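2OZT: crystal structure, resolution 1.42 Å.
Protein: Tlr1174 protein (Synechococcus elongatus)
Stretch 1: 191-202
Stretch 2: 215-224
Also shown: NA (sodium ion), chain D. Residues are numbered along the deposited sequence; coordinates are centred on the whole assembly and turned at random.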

# COMPACT_ATOMS: atom_id res chain seq x y z
N LYS A 191 -19.02 -4.29 12.80
CA LYS A 191 -17.55 -4.20 12.94
C LYS A 191 -16.80 -4.66 11.67
O LYS A 191 -15.68 -4.22 11.47
N ILE A 192 -17.41 -5.49 10.83
CA ILE A 192 -16.74 -5.90 9.52
C ILE A 192 -16.71 -4.82 8.42
O ILE A 192 -17.73 -4.48 7.83
N GLU A 193 -15.53 -4.32 8.10
CA GLU A 193 -15.45 -3.23 7.15
C GLU A 193 -15.45 -3.72 5.70
O GLU A 193 -16.16 -3.20 4.84
N TYR A 194 -14.62 -4.71 5.43
CA TYR A 194 -14.60 -5.37 4.13
C TYR A 194 -13.83 -6.65 4.18
O TYR A 194 -13.09 -6.91 5.17
N VAL A 195 -14.03 -7.47 3.14
CA VAL A 195 -13.18 -8.61 2.85
C VAL A 195 -12.21 -8.17 1.74
O VAL A 195 -12.65 -7.71 0.69
N GLU A 196 -10.94 -8.34 1.99
CA GLU A 196 -9.90 -7.90 1.06
C GLU A 196 -9.43 -9.04 0.17
O GLU A 196 -9.09 -10.12 0.68
N GLN A 197 -9.54 -8.84 -1.15
CA GLN A 197 -9.03 -9.81 -2.14
C GLN A 197 -9.49 -11.26 -1.89
O GLN A 197 -8.67 -12.14 -1.65
N PRO A 198 -10.80 -11.49 -1.95
CA PRO A 198 -11.22 -12.87 -1.67
C PRO A 198 -10.73 -13.86 -2.70
O PRO A 198 -10.45 -15.03 -2.35
N LEU A 199 -10.56 -13.42 -3.94
CA LEU A 199 -10.14 -14.33 -5.03
C LEU A 199 -8.86 -13.79 -5.64
O LEU A 199 -8.62 -12.59 -5.54
N PRO A 200 -8.09 -14.65 -6.31
CA PRO A 200 -6.88 -14.16 -6.98
C PRO A 200 -7.25 -13.24 -8.13
O PRO A 200 -8.35 -13.29 -8.66
N PRO A 201 -6.34 -12.32 -8.50
CA PRO A 201 -6.62 -11.34 -9.53
C PRO A 201 -7.05 -11.90 -10.87
O PRO A 201 -7.75 -11.20 -11.58
N ASP A 202 -6.66 -13.13 -11.20
CA ASP A 202 -7.06 -13.67 -12.49
C ASP A 202 -8.56 -13.92 -12.58
O ASP A 202 -9.11 -14.00 -13.70
N THR A 215 -23.52 -8.89 0.51
CA THR A 215 -23.86 -7.82 1.42
C THR A 215 -22.67 -7.20 2.16
O THR A 215 -22.81 -6.14 2.76
N THR A 216 -21.52 -7.85 2.10
CA THR A 216 -20.30 -7.35 2.76
C THR A 216 -19.41 -6.71 1.69
O THR A 216 -19.25 -7.29 0.63
N ALA A 217 -18.85 -5.54 2.00
CA ALA A 217 -17.97 -4.86 1.06
C ALA A 217 -16.71 -5.66 0.75
O ALA A 217 -16.20 -6.38 1.59
N ILE A 218 -16.20 -5.48 -0.44
CA ILE A 218 -14.98 -6.16 -0.87
C ILE A 218 -13.95 -5.09 -1.25
O ILE A 218 -14.31 -4.05 -1.82
N ALA A 219 -12.69 -5.35 -0.92
CA ALA A 219 -11.59 -4.47 -1.31
C ALA A 219 -10.65 -5.18 -2.25
O ALA A 219 -10.29 -6.33 -2.05
N LEU A 220 -10.15 -4.47 -3.26
CA LEU A 220 -9.10 -5.01 -4.12
C LEU A 220 -7.74 -4.56 -3.64
O LEU A 220 -7.58 -3.42 -3.19
N ASP A 221 -6.77 -5.47 -3.73
CA ASP A 221 -5.41 -5.17 -3.24
C ASP A 221 -4.44 -5.70 -4.28
O ASP A 221 -3.92 -4.91 -5.08
N GLU A 222 -4.19 -7.00 -4.31
CA GLU A 222 -3.34 -7.58 -5.34
C GLU A 222 -3.83 -7.22 -6.73
O GLU A 222 -3.02 -7.08 -7.67
N SER A 223 -5.14 -7.00 -6.88
CA SER A 223 -5.69 -6.64 -8.18
C SER A 223 -5.38 -5.22 -8.63
O SER A 223 -5.54 -4.92 -9.84
N VAL A 224 -5.02 -4.35 -7.68
CA VAL A 224 -4.80 -2.94 -8.01
C VAL A 224 -3.44 -2.44 -7.54
O VAL A 224 -3.27 -1.99 -6.42

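Two parallel strands set the frame. Val195 N donates to Ala217 O (2.9 Å), Ala219 N to Val195 O (2.9 Å) and Gln197 N to Ala219 O (2.8 Å), so Val195 pairs with Ile218 and Glu196 with Ala219, and side chains alternate between the two faces of the sheet.

The apolar contacts follow that alternation. On the face of Val195 (chi1 t) and Ile218 (m, t), Val195 CG2 lies 4.1 Å from Thr216 CG2; Thr216 (m) points toward the first strand, and its methyl also meets Ile192 CG2 at 4.0 Å. Ile218 CG2 packs against Pro198 CD at 3.5 Å. On the face of Glu196 and Ala219, the small alanine side chain lets the Tyr194 ring (chi1 p) come close: Ala219 CB sits over the ring face, 3.7 Å from the Tyr194 ring centroid, in a CH-pi contact. Ala217 CB touches Tyr194 CB at 4.0 Å.

Polar contacts centre on Gln197, whose amide can both accept and donate. With chi1 t and chi2 p, its end comes nearer the second stretch. Gln197 OE1 accepts from Asp221 N (2.8 Å) and Ser223 N (3.1 Å), tying down the type I turn from Asp221 to Val224, while Gln197 NE2 donates to Ser223 OG (2.9 Å) and Leu199 O (2.9 Å). Ser223 (m) holds OG 3.6 Å from Pro201 CB, and water 2 links Ser223 OG (2.7 Å) with Pro201 O (2.7 Å). Water 1 accepts from Ala217 N (2.9 Å).

Acidic groups gather near the sodium ion, which is bound by Asp221 OD2 (2.7 Å), Glu222 OE1 (2.7 Å) and one atom elsewhere in the structure. Extended Glu196 (t, t) brings OE2 within 2.9 Å of Asp221 OD2; both are acceptors, so this is no hydrogen bond, and the nearby cation can offset their negative charge.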

# COMPACT_ATOMS: atom_id res chain seq x y z
CB LYS A 191 -17.04 -4.96 14.18
CG LYS A 191 -17.56 -4.44 15.54
CD LYS A 191 -17.03 -5.28 16.72
CE LYS A 191 -17.53 -4.70 18.08
NZ LYS A 191 -17.68 -5.74 19.16
CB ILE A 192 -17.32 -7.23 8.95
CG1 ILE A 192 -17.18 -8.37 9.98
CG2 ILE A 192 -16.62 -7.63 7.69
CD1 ILE A 192 -15.77 -8.96 10.12
CB GLU A 193 -14.19 -2.43 7.44
CG GLU A 193 -14.10 -1.13 6.66
CD GLU A 193 -12.87 -0.31 7.00
OE1 GLU A 193 -11.96 -0.82 7.68
OE2 GLU A 193 -12.84 0.87 6.60
CB TYR A 194 -14.00 -4.45 3.04
CG TYR A 194 -12.64 -3.78 3.28
CD1 TYR A 194 -12.58 -2.40 3.46
CD2 TYR A 194 -11.44 -4.50 3.29
CE1 TYR A 194 -11.34 -1.72 3.60
CE2 TYR A 194 -10.19 -3.82 3.45
CZ TYR A 194 -10.18 -2.46 3.61
OH TYR A 194 -8.94 -1.87 3.74
CB VAL A 195 -14.00 -9.88 2.44
CG1 VAL A 195 -13.05 -10.98 2.05
CG2 VAL A 195 -14.96 -10.33 3.55
CB GLU A 196 -8.72 -7.33 1.84
CG GLU A 196 -7.66 -6.67 0.97
CD GLU A 196 -6.64 -5.96 1.85
OE1 GLU A 196 -6.83 -5.94 3.07
OE2 GLU A 196 -5.67 -5.39 1.30
CB GLN A 197 -7.50 -9.68 -2.31
CG GLN A 197 -7.01 -10.24 -3.65
CD GLN A 197 -7.27 -9.32 -4.81
OE1 GLN A 197 -7.05 -8.09 -4.71
NE2 GLN A 197 -7.75 -9.86 -5.93
CB PRO A 198 -12.75 -12.78 -1.66
CG PRO A 198 -13.09 -11.58 -2.47
CD PRO A 198 -11.95 -10.59 -2.14
CB LEU A 199 -11.23 -14.43 -6.11
CG LEU A 199 -12.63 -14.90 -5.67
CD1 LEU A 199 -13.59 -14.79 -6.84
CD2 LEU A 199 -12.51 -16.34 -5.19
CB PRO A 200 -6.17 -15.43 -7.47
CG PRO A 200 -7.21 -16.51 -7.46
CD PRO A 200 -8.31 -16.10 -6.49
CB PRO A 201 -5.30 -10.60 -9.68
CG PRO A 201 -4.67 -10.74 -8.35
CD PRO A 201 -5.05 -12.09 -7.84
CB ASP A 202 -6.27 -14.95 -12.82
CG ASP A 202 -6.63 -16.09 -11.89
OD1 ASP A 202 -6.33 -15.98 -10.69
OD2 ASP A 202 -7.22 -17.09 -12.36
CB THR A 215 -24.94 -8.26 2.43
OG1 THR A 215 -24.52 -9.46 3.10
CG2 THR A 215 -26.22 -8.57 1.65
CB THR A 216 -19.51 -8.52 3.39
OG1 THR A 216 -20.36 -9.20 4.34
CG2 THR A 216 -18.26 -8.04 4.12
CB ALA A 217 -17.57 -3.45 1.56
CB ILE A 218 -15.25 -7.11 -2.06
CG1 ILE A 218 -16.32 -8.12 -1.65
CG2 ILE A 218 -13.99 -7.82 -2.51
CD1 ILE A 218 -16.64 -9.14 -2.76
CB ALA A 219 -10.82 -4.06 -0.07
CB LEU A 220 -9.27 -4.46 -5.55
CG LEU A 220 -10.59 -4.89 -6.19
CD1 LEU A 220 -10.72 -4.13 -7.49
CD2 LEU A 220 -10.70 -6.40 -6.43
CB ASP A 221 -5.21 -5.80 -1.84
CG ASP A 221 -3.85 -5.54 -1.25
OD1 ASP A 221 -3.15 -4.56 -1.63
OD2 ASP A 221 -3.43 -6.32 -0.36
CB GLU A 222 -3.29 -9.11 -5.17
CG GLU A 222 -2.44 -9.60 -3.96
CD GLU A 222 -3.16 -9.69 -2.61
OE1 GLU A 222 -4.26 -9.13 -2.45
OE2 GLU A 222 -2.57 -10.31 -1.66
CB SER A 223 -7.22 -6.80 -8.19
OG SER A 223 -7.62 -8.18 -8.25
CB VAL A 224 -5.96 -2.00 -7.56
CG1 VAL A 224 -7.23 -2.27 -8.42
CG2 VAL A 224 -6.31 -2.15 -6.07
NA NA D . -4.92 -8.58 0.09
O HOH W 1 -19.21 -4.39 4.67
O HOH W 2 -8.07 -8.59 -10.88